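PDB 1YDG: NAD(P)H dehydrogenase (quinone), which catalyses the reduction of quinones to quinols by NADH or NADPH, using one bound FMN per monomer of a homotetramer. Local coordinates for residues A22-A27 / R183-R187; A71-L76 / F100-L104; M97-I101 / T137-T141; T117-M121 / Q189-Q193. All blocks are in the same frame, centred on the assembly; numbering follows the deposited sequence.

Contact 1 of 4, residues A22-A27 / R183-R187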
# COMPACT_ATOMS: atom_id res chain seq x y z
N ALA B 22 12.13 22.48 7.50
CA ALA B 22 13.59 22.30 7.44
C ALA B 22 13.97 21.40 6.26
O ALA B 22 14.91 21.67 5.52
CB ALA B 22 14.12 21.71 8.74
N MET B 23 13.20 20.33 6.08
CA MET B 23 13.45 19.40 4.98
C MET B 23 13.26 20.08 3.64
O MET B 23 14.05 19.89 2.75
CB MET B 23 12.50 18.19 5.06
CG MET B 23 12.72 17.30 6.27
SD MET B 23 11.47 16.03 6.41
CE MET B 23 11.92 15.01 5.04
N ALA B 24 12.19 20.87 3.52
CA ALA B 24 11.86 21.52 2.26
C ALA B 24 12.88 22.58 1.91
O ALA B 24 13.25 22.72 0.74
CB ALA B 24 10.47 22.10 2.32
N GLN B 25 13.38 23.30 2.92
CA GLN B 25 14.47 24.25 2.69
C GLN B 25 15.72 23.54 2.18
O GLN B 25 16.37 24.03 1.25
CB GLN B 25 14.80 25.05 3.95
CG GLN B 25 13.68 25.95 4.45
CD GLN B 25 14.08 26.71 5.71
OE1 GLN B 25 14.80 27.70 5.62
NE2 GLN B 25 13.66 26.23 6.87
N GLU B 26 16.04 22.39 2.75
CA GLU B 26 17.19 21.59 2.28
C GLU B 26 16.99 21.15 0.83
O GLU B 26 17.91 21.25 -0.01
CB GLU B 26 17.42 20.39 3.22
CG GLU B 26 18.73 19.65 2.98
CD GLU B 26 19.97 20.45 3.38
OE1 GLU B 26 19.94 21.20 4.37
OE2 GLU B 26 21.00 20.32 2.70
N ALA B 27 15.78 20.69 0.53
CA ALA B 27 15.37 20.32 -0.84
C ALA B 27 15.53 21.50 -1.80
O ALA B 27 16.09 21.36 -2.88
CB ALA B 27 13.92 19.82 -0.86
N ARG B 183 19.86 15.11 5.75
CA ARG B 183 20.08 16.23 4.84
C ARG B 183 20.73 15.80 3.53
O ARG B 183 20.39 16.31 2.48
CB ARG B 183 20.93 17.31 5.51
CG ARG B 183 20.21 17.95 6.69
CD ARG B 183 20.97 19.13 7.29
NE ARG B 183 20.25 19.74 8.41
CZ ARG B 183 19.20 20.57 8.30
NH1 ARG B 183 18.70 20.89 7.11
NH2 ARG B 183 18.63 21.06 9.40
N ALA B 184 21.64 14.84 3.60
CA ALA B 184 22.31 14.32 2.39
C ALA B 184 21.37 13.46 1.57
O ALA B 184 21.45 13.43 0.34
CB ALA B 184 23.54 13.52 2.79
N SER B 185 20.46 12.79 2.26
CA SER B 185 19.42 11.99 1.64
C SER B 185 18.51 12.88 0.78
O SER B 185 18.29 12.62 -0.41
CB SER B 185 18.63 11.28 2.73
OG SER B 185 17.92 10.18 2.22
N ILE B 186 18.05 13.98 1.38
CA ILE B 186 17.21 14.94 0.69
C ILE B 186 17.94 15.53 -0.52
O ILE B 186 17.40 15.54 -1.61
CB ILE B 186 16.76 16.07 1.66
CG1 ILE B 186 15.79 15.51 2.70
CG2 ILE B 186 16.14 17.24 0.92
CD1 ILE B 186 15.75 16.30 3.98
N ARG B 187 19.18 15.98 -0.31
CA ARG B 187 19.97 16.60 -1.38
C ARG B 187 20.10 15.70 -2.61
O ARG B 187 19.96 16.16 -3.75
CB ARG B 187 21.38 16.97 -0.89
CG ARG B 187 21.44 18.10 0.15
CD ARG B 187 22.87 18.72 0.29
NE ARG B 187 23.88 17.82 0.88
CZ ARG B 187 24.12 17.66 2.18
NH1 ARG B 187 23.42 18.30 3.11
NH2 ARG B 187 25.08 16.83 2.58
O HOH W 1 16.88 23.14 6.27
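Glu-26 ties helix 19-33 to helix 180-204 with a carboxylate that meets two arginines one turn apart. Arg-183 NH1 bonds to Glu-26 OE1 at 3.0 Å, on the anti side but well out of the carboxylate plane. The second salt bridge, Arg-187 NH1 to Glu-26 OE2 at 3.2 Å, is straighter at the hydrogen, 168°; here the oxygen lies in the guanidinium plane but is met from above the plane of the carboxylate. With CG anti to the backbone N (chi1 -170°) and the chain bent at chi2, the Glu-26 carboxylate folds over CB of Arg-183 and can serve both partners. With an alanine here, Arg-183 would probably lose its carboxylate mate and be held less firmly, while Arg-187 would keep its other salt bridge, to Glu-180.

One water links the backbone to the same network, donating to Ala-22 O at 2.6 Å and accepting from Arg-183 NH1 at 3.0 Å.

Below the charges the packing is apolar and centres on Ile-186. Its CG2 rests on Ala-27, 3.8 Å from Ala-27 CB, and its CD1 lies 3.9 Å from Met-23 CB, the two side chains crossing at about a right angle.

The short helical segments cross at -49° with their axes 9.1 Å apart. Both helices pack on the sheet: Met-23 and Ile-186 reach Met-121 of strand 117-124, while Ala-24 and Ala-27 lie against strand 8-13.

Contact 2 of 4, residues A71-L76 / F100-L104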
# COMPACT_ATOMS: atom_id res chain seq x y z
N ALA B 71 1.10 27.34 -1.70
CA ALA B 71 0.99 26.56 -2.92
C ALA B 71 -0.41 26.65 -3.53
O ALA B 71 -1.42 26.61 -2.82
CB ALA B 71 1.37 25.09 -2.64
N THR B 72 -0.43 26.76 -4.85
CA THR B 72 -1.65 26.76 -5.63
C THR B 72 -1.46 25.80 -6.81
O THR B 72 -0.32 25.49 -7.18
CB THR B 72 -1.97 28.20 -6.15
OG1 THR B 72 -1.01 28.58 -7.13
CG2 THR B 72 -1.95 29.20 -5.02
N PRO B 73 -2.55 25.33 -7.41
CA PRO B 73 -2.43 24.44 -8.58
C PRO B 73 -1.51 24.93 -9.71
O PRO B 73 -0.79 24.14 -10.29
CB PRO B 73 -3.86 24.30 -9.04
CG PRO B 73 -4.65 24.45 -7.79
CD PRO B 73 -3.96 25.54 -7.05
N ALA B 74 -1.52 26.23 -10.01
CA ALA B 74 -0.67 26.81 -11.06
C ALA B 74 0.83 26.60 -10.86
O ALA B 74 1.61 26.65 -11.83
CB ALA B 74 -0.97 28.30 -11.22
N ASP B 75 1.25 26.39 -9.62
CA ASP B 75 2.63 26.03 -9.31
C ASP B 75 2.99 24.67 -9.92
O ASP B 75 4.11 24.48 -10.44
CB ASP B 75 2.85 26.00 -7.78
CG ASP B 75 2.82 27.41 -7.15
OD1 ASP B 75 3.49 28.33 -7.67
OD2 ASP B 75 2.14 27.58 -6.11
N LEU B 76 2.05 23.73 -9.88
CA LEU B 76 2.29 22.42 -10.51
C LEU B 76 2.20 22.49 -12.04
O LEU B 76 2.94 21.78 -12.71
CB LEU B 76 1.36 21.35 -9.96
CG LEU B 76 1.32 21.21 -8.43
CD1 LEU B 76 0.66 19.93 -8.05
CD2 LEU B 76 2.69 21.30 -7.78
N PHE B 100 -4.99 20.23 -0.38
CA PHE B 100 -4.30 20.78 -1.53
C PHE B 100 -4.47 19.88 -2.74
O PHE B 100 -4.83 20.33 -3.82
CB PHE B 100 -2.80 20.97 -1.25
CG PHE B 100 -2.05 21.41 -2.46
CD1 PHE B 100 -2.34 22.64 -3.05
CD2 PHE B 100 -1.12 20.60 -3.05
CE1 PHE B 100 -1.67 23.05 -4.21
CE2 PHE B 100 -0.47 20.99 -4.19
CZ PHE B 100 -0.74 22.22 -4.77
N ILE B 101 -4.19 18.59 -2.56
CA ILE B 101 -4.36 17.60 -3.62
C ILE B 101 -5.78 17.66 -4.22
O ILE B 101 -5.96 17.61 -5.43
CB ILE B 101 -4.00 16.17 -3.09
CG1 ILE B 101 -2.48 16.05 -2.92
CG2 ILE B 101 -4.54 15.09 -4.01
CD1 ILE B 101 -2.04 14.86 -2.08
N ASP B 102 -6.78 17.81 -3.36
CA ASP B 102 -8.17 17.87 -3.81
C ASP B 102 -8.50 19.14 -4.62
O ASP B 102 -9.52 19.17 -5.30
CB ASP B 102 -9.14 17.67 -2.64
CG ASP B 102 -9.16 16.23 -2.11
OD1 ASP B 102 -8.42 15.39 -2.67
OD2 ASP B 102 -9.91 15.93 -1.13
N THR B 103 -7.64 20.16 -4.59
CA THR B 103 -7.82 21.33 -5.47
C THR B 103 -7.30 21.12 -6.89
O THR B 103 -7.54 21.96 -7.75
CB THR B 103 -7.17 22.61 -4.93
OG1 THR B 103 -5.74 22.51 -4.97
CG2 THR B 103 -7.67 22.90 -3.56
N LEU B 104 -6.63 20.00 -7.13
CA LEU B 104 -6.00 19.73 -8.41
C LEU B 104 -6.89 19.07 -9.47
O LEU B 104 -6.39 18.67 -10.51
CB LEU B 104 -4.74 18.86 -8.19
CG LEU B 104 -3.72 19.38 -7.19
CD1 LEU B 104 -2.64 18.34 -6.97
CD2 LEU B 104 -3.13 20.72 -7.63
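In the flavodoxin-like alpha/beta fold, Pro-73 and Leu-76 of helix 73-78 meet Phe-100 of helix 95-102 and, beyond it, Thr-103 and Leu-104, the latter at the N-cap position of the next helix, on one side of the central sheet. The Phe-100 ring carries much of the contact. Its chi1 of 175° turns the ring away from its own backbone N and across to the loop at 71-72, where CE1 comes edge-on to Thr-72 C at 3.8 Å and lies 4.0 Å from Ala-71 CB. The ring also touches Val-12 and Phe-84, from the parallel strands 8-13 and 81-89, so both segments pack on the sheet.

Farther along, Leu-76 CD1 lies against both methyls of Leu-104, 3.8 Å from Leu-104 CD1, the leucines crossing at about a right angle. Leu-104 CD2 also touches the proline, 3.9 Å from Pro-73 CB. At the more exposed margin Pro-73 CG packs 3.6 Å from Thr-103 OG1. That hydroxyl donates to Phe-100 O at 2.6 Å, on a lone pair in the carbonyl plane, and Thr-103 N shares the acceptor. On the other segment Thr-72 N donates to Asp-75 OD2 at 3.0 Å, while Asp-75 OD1 holds Arg-39 in a salt bridge.

Contact 3 of 4, residues M97-I101 / T137-T141; sequences MRAFI and TLYMT
Arg-98 of helix 95-102 reaches across to Thr-141 of helix 131-144, the two side chains coming from opposite directions. Arg-98 NH2 donates to Thr-141 OG1 at 3.2 Å in a bent bond, 141° at the hydrogen, with the oxygen tilted from the guanidinium plane. The other terminal nitrogen reaches the upstream turn through a water, which accepts from Arg-98 NH1 at 3.2 Å and donates to Thr-137 OG1 at 2.5 Å; that hydroxyl is also bonded to Thr-134 O.

Next to this polar pair the contact is apolar. Ile-101 CG2 and Thr-141 CG2 meet tip to tip at 3.9 Å, and Leu-138 CD2 lies 4.1 Å from Ile-101 CD1 and 4.3 Å from Met-97 CG.

What positions the guanidinium is first its own chain, folded at both chi2 and chi3, and then Ile-101, whose CD1 lies over one face, 3.6 Å above the plane and offset toward the rim. A leucine in place of Arg-98 would probably lose the bond to Thr-141 and leave the water without its donor on this helix. Thr-141 OG1 has a further partner in Phe-90 O of a neighbouring subunit, where Phe-90 also packs on Ile-101.

The short helical segments run parallel, 2° apart, but with axes 12.6 Å from each other, so side chains and a water bridge them. Neighbouring parallel helices on one face of a parallel sheet are characteristic of the flavodoxin-like fold, and here the pair also forms part of the tetramer interface.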
# COMPACT_ATOMS: atom_id res chain seq x y z
N MET B 97 -2.38 18.54 3.35
CA MET B 97 -1.81 18.14 2.09
C MET B 97 -2.90 17.56 1.20
O MET B 97 -3.01 17.93 0.03
CB MET B 97 -0.67 17.14 2.30
CG MET B 97 -0.09 16.53 1.01
SD MET B 97 0.66 17.68 -0.13
CE MET B 97 2.27 18.03 0.54
N ARG B 98 -3.72 16.66 1.73
CA ARG B 98 -4.83 16.12 0.92
C ARG B 98 -5.78 17.23 0.44
O ARG B 98 -6.31 17.14 -0.64
CB ARG B 98 -5.63 15.06 1.67
CG ARG B 98 -4.85 13.82 2.10
CD ARG B 98 -4.02 13.16 1.02
NE ARG B 98 -4.80 12.79 -0.17
CZ ARG B 98 -4.37 11.98 -1.13
NH1 ARG B 98 -3.17 11.39 -1.06
NH2 ARG B 98 -5.15 11.72 -2.18
N ALA B 99 -6.03 18.24 1.27
CA ALA B 99 -6.89 19.36 0.85
C ALA B 99 -6.32 20.04 -0.37
O ALA B 99 -7.06 20.36 -1.29
CB ALA B 99 -7.09 20.35 1.97
N PHE B 100 -4.99 20.23 -0.38
CA PHE B 100 -4.30 20.78 -1.53
C PHE B 100 -4.47 19.88 -2.74
O PHE B 100 -4.83 20.33 -3.82
CB PHE B 100 -2.80 20.97 -1.25
CG PHE B 100 -2.05 21.41 -2.46
CD1 PHE B 100 -2.34 22.64 -3.05
CD2 PHE B 100 -1.12 20.60 -3.05
CE1 PHE B 100 -1.67 23.05 -4.21
CE2 PHE B 100 -0.47 20.99 -4.19
CZ PHE B 100 -0.74 22.22 -4.77
N ILE B 101 -4.19 18.59 -2.56
CA ILE B 101 -4.36 17.60 -3.62
C ILE B 101 -5.78 17.66 -4.22
O ILE B 101 -5.96 17.61 -5.43
CB ILE B 101 -4.00 16.17 -3.09
CG1 ILE B 101 -2.48 16.05 -2.92
CG2 ILE B 101 -4.54 15.09 -4.01
CD1 ILE B 101 -2.04 14.86 -2.08
N THR B 137 1.23 6.44 -0.37
CA THR B 137 -0.05 7.08 -0.70
C THR B 137 0.16 8.29 -1.62
O THR B 137 -0.66 8.56 -2.51
CB THR B 137 -0.84 7.53 0.53
OG1 THR B 137 -0.10 8.52 1.25
CG2 THR B 137 -1.10 6.37 1.46
N LEU B 138 1.27 8.98 -1.43
CA LEU B 138 1.59 10.16 -2.25
C LEU B 138 2.00 9.77 -3.68
O LEU B 138 1.60 10.43 -4.65
CB LEU B 138 2.68 10.99 -1.57
CG LEU B 138 2.23 11.71 -0.29
CD1 LEU B 138 3.41 12.42 0.37
CD2 LEU B 138 1.07 12.73 -0.56
N TYR B 139 2.78 8.69 -3.80
CA TYR B 139 3.13 8.19 -5.12
C TYR B 139 1.90 7.66 -5.85
O TYR B 139 1.76 7.91 -7.06
CB TYR B 139 4.24 7.12 -5.09
CG TYR B 139 5.61 7.69 -4.80
CD1 TYR B 139 6.34 8.36 -5.78
CD2 TYR B 139 6.18 7.55 -3.55
CE1 TYR B 139 7.57 8.90 -5.50
CE2 TYR B 139 7.43 8.10 -3.27
CZ TYR B 139 8.12 8.76 -4.24
OH TYR B 139 9.36 9.30 -3.95
N MET B 140 1.02 6.93 -5.14
CA MET B 140 -0.19 6.39 -5.78
C MET B 140 -1.05 7.52 -6.39
O MET B 140 -1.53 7.40 -7.51
CB MET B 140 -1.04 5.54 -4.84
CG MET B 140 -0.41 4.22 -4.36
SD MET B 140 0.34 3.12 -5.59
CE MET B 140 2.06 3.58 -5.41
N THR B 141 -1.22 8.60 -5.63
CA THR B 141 -1.91 9.81 -6.13
C THR B 141 -1.28 10.36 -7.40
O THR B 141 -1.97 10.70 -8.38
CB THR B 141 -1.93 10.91 -5.01
OG1 THR B 141 -2.89 10.51 -4.02
CG2 THR B 141 -2.30 12.28 -5.55
O HOH W 2 -1.84 10.33 1.64

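Contact 4 of 4, residues T117-M121 / Q189-Q193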
# COMPACT_ATOMS: atom_id res chain seq x y z
N THR B 117 7.85 15.04 -13.43
CA THR B 117 8.49 14.12 -12.48
C THR B 117 7.98 14.41 -11.09
O THR B 117 7.59 15.53 -10.78
CB THR B 117 10.00 14.15 -12.51
OG1 THR B 117 10.45 15.45 -12.15
CG2 THR B 117 10.53 13.79 -13.90
N PHE B 118 7.98 13.37 -10.26
CA PHE B 118 7.41 13.40 -8.94
C PHE B 118 8.20 12.53 -7.99
O PHE B 118 8.46 11.36 -8.29
CB PHE B 118 6.00 12.86 -8.96
CG PHE B 118 5.32 12.97 -7.63
CD1 PHE B 118 4.67 14.15 -7.27
CD2 PHE B 118 5.35 11.92 -6.72
CE1 PHE B 118 4.03 14.27 -6.03
CE2 PHE B 118 4.72 12.02 -5.48
CZ PHE B 118 4.06 13.21 -5.13
N SER B 119 8.55 13.09 -6.84
CA SER B 119 9.04 12.29 -5.71
C SER B 119 8.49 12.90 -4.42
O SER B 119 7.87 13.97 -4.44
CB SER B 119 10.56 12.23 -5.68
OG SER B 119 11.12 13.38 -5.09
N ALA B 120 8.66 12.19 -3.32
CA ALA B 120 8.02 12.59 -2.08
C ALA B 120 8.91 12.39 -0.87
O ALA B 120 9.88 11.63 -0.91
CB ALA B 120 6.70 11.82 -1.92
N MET B 121 8.57 13.08 0.21
CA MET B 121 9.33 13.06 1.46
C MET B 121 8.34 13.12 2.60
O MET B 121 7.20 13.58 2.43
CB MET B 121 10.26 14.27 1.60
CG MET B 121 11.29 14.43 0.51
SD MET B 121 12.43 15.82 0.77
CE MET B 121 11.33 17.18 1.05
N GLN B 189 18.24 12.99 -3.44
CA GLN B 189 16.90 12.79 -4.00
C GLN B 189 16.52 13.88 -4.99
O GLN B 189 16.06 13.59 -6.09
CB GLN B 189 15.85 12.71 -2.91
CG GLN B 189 14.43 12.43 -3.43
CD GLN B 189 13.42 12.27 -2.34
OE1 GLN B 189 13.74 11.80 -1.25
NE2 GLN B 189 12.16 12.66 -2.62
N VAL B 190 16.74 15.13 -4.59
CA VAL B 190 16.37 16.29 -5.39
C VAL B 190 17.34 16.48 -6.55
O VAL B 190 16.91 16.69 -7.68
CB VAL B 190 16.31 17.57 -4.53
CG1 VAL B 190 16.00 18.82 -5.39
CG2 VAL B 190 15.25 17.43 -3.41
N ARG B 191 18.64 16.37 -6.29
CA ARG B 191 19.65 16.52 -7.33
C ARG B 191 19.39 15.48 -8.44
O ARG B 191 19.40 15.79 -9.62
CB ARG B 191 21.06 16.38 -6.71
CG ARG B 191 22.22 16.27 -7.68
CD ARG B 191 23.58 16.24 -6.94
NE ARG B 191 23.75 14.98 -6.21
CZ ARG B 191 23.86 14.84 -4.87
NH1 ARG B 191 23.85 15.89 -4.04
NH2 ARG B 191 24.00 13.61 -4.36
N ARG B 192 19.12 14.27 -8.02
CA ARG B 192 18.84 13.19 -8.95
C ARG B 192 17.59 13.45 -9.77
O ARG B 192 17.60 13.25 -10.98
CB ARG B 192 18.69 11.91 -8.15
CG ARG B 192 18.14 10.76 -8.92
CD ARG B 192 18.10 9.52 -8.02
NE ARG B 192 17.23 8.53 -8.62
CZ ARG B 192 17.57 7.77 -9.64
NH1 ARG B 192 18.78 7.87 -10.18
NH2 ARG B 192 16.69 6.91 -10.14
N GLN B 193 16.52 13.88 -9.11
CA GLN B 193 15.28 14.19 -9.82
C GLN B 193 15.45 15.31 -10.84
O GLN B 193 14.90 15.23 -11.94
CB GLN B 193 14.16 14.52 -8.83
CG GLN B 193 12.84 14.92 -9.50
CD GLN B 193 11.68 14.99 -8.55
OE1 GLN B 193 11.83 14.73 -7.37
NE2 GLN B 193 10.50 15.36 -9.07
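Ser-119 OG is gripped by two glutamines one turn apart on helix 180-204. It donates to Gln-193 OE1 at 2.7 Å, from a position tilted 22° from the carbonyl plane, and accepts from Gln-189 NE2 at 2.8 Å. In the second bond the hydroxyl oxygen lies in the amide plane of Gln-189, and the angle at the hydrogen is 162°. This buried hydroxyl therefore has both a donor and an acceptor partner, which fixes its rotation.

Each glutamine also binds the strand through a second bond. Gln-189 NE2 donates to Ala-120 O at 3.0 Å, approaching from above the carbonyl plane and off the lone pairs. Gln-193 NE2 donates to Thr-117 OG1 at 3.1 Å, this time in the amide plane, and it also bonds Ile-82 O on the adjoining strand. Both glutamines run out fully extended from CB, which carries the amides straight from the helix to the strand. Gln-189 OE1 is bonded to Ala-169 N, so that amide is held at both ends and its orientation is settled.

Met-121 flanks the polar row, its CG 3.7 Å from Gln-189 NE2, while the Thr-117 hydroxyl is paired as well with Thr-197.

Strand and helix segments run antiparallel at 176°, their axes 9.8 Å apart. Helix 180-204 thus lies along strand 117-124 on one side of the sheet, next to helix 19-33, while on the other side Phe-118 and Ala-120 pack against helix 131-144.

In the fold
Contacts 1 and 4 share helix 180-204 and touch, their centres 11 Å apart, with Met-121 packing against Met-23 and Ile-186. Contacts 2 and 3 share helix 95-102, with centres 10 Å apart; contacts 1 and 2 lie on opposite sides of the chain's centre, about 22 Å between centres. The sheet separates the two groups, and Tyr-139 OH of contact 3 probably bonds Ala-120 N of strand 117-124 in contact 4. Along the chain, contacts 2 and 3 are nested inside the loop closed by contact 1, while contacts 1 and 4 interlock. The last helix thus joins the first, flanking a sheet whose strands lead into FMN-binding segments, and contacts 2 and 3 both touch a neighbouring subunit.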